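PDB 6R2H: HmuY protein from Prevotella intermedia, which probably binds heme as a hemophore-like protein homologous to HmuY of Porphyromonas gingivalis, and so may serve in heme acquisition. Local coordinates for residues K138-N143 with K147-M152. Sequence-based numbering, arbitrary orientation.
Sequences KWVKSN and KPKTVM
The side-chain amide nitrogen of Asn143, ND2, is gripped by two acceptors of segment 147-152: it donates to Thr150 OG1 at 2.8 Å and to Pro148 O at 3.1 Å. Both lie nearly in the plane of the amide, 2° and 8° out of it, so each N-H is used and the rotation of the group is fixed. With CG beside the backbone N (chi1 -78°), the amide reaches across to these acceptors. A water links the backbones here, accepting from Asn143 N and lying 2.8 Å from Lys147 O. Segments 138-143 and 147-152 are the two arms of a short antiparallel beta hairpin: Lys141 and Thr150 form its hydrogen-bonded pair, with Lys141 N to Thr150 O at 2.8 Å and Thr150 N to Lys141 O at 3.0 Å, while Val140 and Val151 form a non-hydrogen-bonded pair. Beyond the valines, Met152 N donates to Trp139 O at 2.8 Å, well above the carbonyl plane. On the valine face, Val151 CG2 lies 4.1 Å from Val140 CG1 and obliquely meets the Trp139 ring, one face of which takes Val140 CG1 near its rim. This side packs on strand 165-174 through Phe170 and Asn173, and Trp139 NE1 bonds to Thr76 O. On the Lys141 and Thr150 face, Met152, bent at chi2 and chi3, folds back to set SD 3.8 Å from Lys141 CB.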
loop_
_atom_site.group_PDB
_atom_site.type_symbol
_atom_site.label_atom_id
_atom_site.label_comp_id
_atom_site.label_asym_id
_atom_site.label_seq_id
_atom_site.Cartn_x
_atom_site.Cartn_y
_atom_site.Cartn_z
ATOM N N LYS A 138 7.033 -4.460 0.554
ATOM C CA LYS A 138 7.596 -5.769 0.835
ATOM C C LYS A 138 6.803 -6.514 1.909
ATOM O O LYS A 138 7.161 -7.635 2.270
ATOM C CB LYS A 138 9.059 -5.644 1.272
ATOM C CG LYS A 138 10.056 -5.221 0.202
ATOM C CD LYS A 138 11.411 -4.977 0.808
ATOM C CE LYS A 138 12.419 -4.386 -0.150
ATOM N NZ LYS A 138 13.795 -4.544 0.383
ATOM N N TRP A 139 5.724 -5.917 2.421
ATOM C CA TRP A 139 4.972 -6.546 3.501
ATOM C C TRP A 139 4.404 -7.911 3.088
ATOM O O TRP A 139 4.109 -8.760 3.936
ATOM C CB TRP A 139 3.893 -5.598 4.039
ATOM C CG TRP A 139 2.691 -5.422 3.162
ATOM C CD1 TRP A 139 2.592 -4.625 2.056
ATOM C CD2 TRP A 139 1.414 -6.071 3.299
ATOM N NE1 TRP A 139 1.349 -4.735 1.488
ATOM C CE2 TRP A 139 0.600 -5.610 2.235
ATOM C CE3 TRP A 139 0.878 -6.992 4.206
ATOM C CZ2 TRP A 139 -0.720 -6.031 2.064
ATOM C CZ3 TRP A 139 -0.427 -7.403 4.037
ATOM C CH2 TRP A 139 -1.214 -6.928 2.981
ATOM N N VAL A 140 4.236 -8.095 1.773
ATOM C CA VAL A 140 3.924 -9.386 1.189
ATOM C C VAL A 140 5.044 -9.708 0.212
ATOM O O VAL A 140 5.526 -8.818 -0.486
ATOM C CB VAL A 140 2.564 -9.386 0.467
ATOM C CG1 VAL A 140 1.421 -9.394 1.460
ATOM C CG2 VAL A 140 2.425 -8.222 -0.508
ATOM N N LYS A 141 5.466 -10.975 0.214
ATOM C CA LYS A 141 6.496 -11.458 -0.687
ATOM C C LYS A 141 5.834 -12.417 -1.663
ATOM O O LYS A 141 5.104 -13.324 -1.247
ATOM C CB LYS A 141 7.596 -12.180 0.097
ATOM C CG LYS A 141 8.865 -12.480 -0.692
ATOM C CD LYS A 141 10.141 -12.200 0.084
ATOM C CE LYS A 141 11.382 -12.748 -0.584
ATOM N NZ LYS A 141 11.321 -12.576 -2.056
ATOM N N SER A 142 6.084 -12.188 -2.957
ATOM C CA SER A 142 5.560 -13.087 -3.970
ATOM C C SER A 142 6.253 -14.433 -3.812
ATOM O O SER A 142 7.460 -14.481 -3.581
ATOM C CB SER A 142 5.731 -12.527 -5.359
ATOM O OG SER A 142 5.888 -13.574 -6.306
ATOM N N ASN A 143 5.459 -15.503 -3.897
ATOM C CA ASN A 143 5.973 -16.854 -4.006
ATOM C C ASN A 143 6.166 -17.224 -5.485
ATOM O O ASN A 143 6.421 -18.386 -5.793
ATOM C CB ASN A 143 5.060 -17.817 -3.245
ATOM C CG ASN A 143 5.274 -17.767 -1.747
ATOM O OD1 ASN A 143 6.338 -18.131 -1.255
ATOM N ND2 ASN A 143 4.267 -17.344 -1.005
ATOM N N LYS A 147 0.355 -17.728 -7.548
ATOM C CA LYS A 147 0.460 -18.364 -6.247
ATOM C C LYS A 147 0.118 -17.337 -5.176
ATOM O O LYS A 147 0.455 -16.163 -5.326
ATOM C CB LYS A 147 1.857 -18.970 -6.056
ATOM C CG LYS A 147 2.215 -20.134 -6.983
ATOM C CD LYS A 147 3.365 -21.023 -6.521
ATOM C CE LYS A 147 4.552 -20.250 -5.987
ATOM N NZ LYS A 147 5.693 -21.128 -5.632
ATOM N N PRO A 148 -0.568 -17.740 -4.079
ATOM C CA PRO A 148 -0.794 -16.839 -2.945
ATOM C C PRO A 148 0.533 -16.237 -2.496
ATOM O O PRO A 148 1.553 -16.918 -2.509
ATOM C CB PRO A 148 -1.370 -17.731 -1.837
ATOM C CG PRO A 148 -1.910 -18.959 -2.560
ATOM C CD PRO A 148 -1.184 -19.065 -3.890
ATOM N N LYS A 149 0.521 -14.948 -2.150
ATOM C CA LYS A 149 1.698 -14.301 -1.598
ATOM C C LYS A 149 1.784 -14.672 -0.123
ATOM O O LYS A 149 0.824 -15.215 0.418
ATOM C CB LYS A 149 1.560 -12.785 -1.730
ATOM C CG LYS A 149 1.326 -12.271 -3.142
ATOM C CD LYS A 149 1.275 -10.760 -3.191
ATOM C CE LYS A 149 1.228 -10.191 -4.595
ATOM N NZ LYS A 149 2.380 -10.653 -5.399
ATOM N N THR A 150 2.927 -14.370 0.518
ATOM C CA THR A 150 3.089 -14.565 1.952
ATOM C C THR A 150 3.366 -13.230 2.644
ATOM O O THR A 150 4.165 -12.407 2.177
ATOM C CB THR A 150 4.165 -15.604 2.283
ATOM O OG1 THR A 150 3.741 -16.812 1.653
ATOM C CG2 THR A 150 4.301 -15.884 3.767
ATOM N N VAL A 151 2.693 -13.048 3.791
ATOM C CA VAL A 151 2.902 -11.875 4.616
ATOM C C VAL A 151 4.245 -12.058 5.316
ATOM O O VAL A 151 4.513 -13.134 5.852
ATOM C CB VAL A 151 1.738 -11.681 5.605
ATOM C CG1 VAL A 151 2.061 -10.589 6.615
ATOM C CG2 VAL A 151 0.437 -11.359 4.873
ATOM N N MET A 152 5.092 -11.022 5.251
ATOM C CA MET A 152 6.367 -11.021 5.943
ATOM C C MET A 152 6.145 -10.659 7.407
ATOM O O MET A 152 5.221 -9.919 7.738
ATOM C CB MET A 152 7.350 -10.030 5.311
ATOM C CG MET A 152 7.794 -10.436 3.918
ATOM S SD MET A 152 8.714 -11.993 3.757
ATOM C CE MET A 152 7.464 -13.255 4.014
HETATM O O HOH W 1 3.120 -15.450 -5.094
#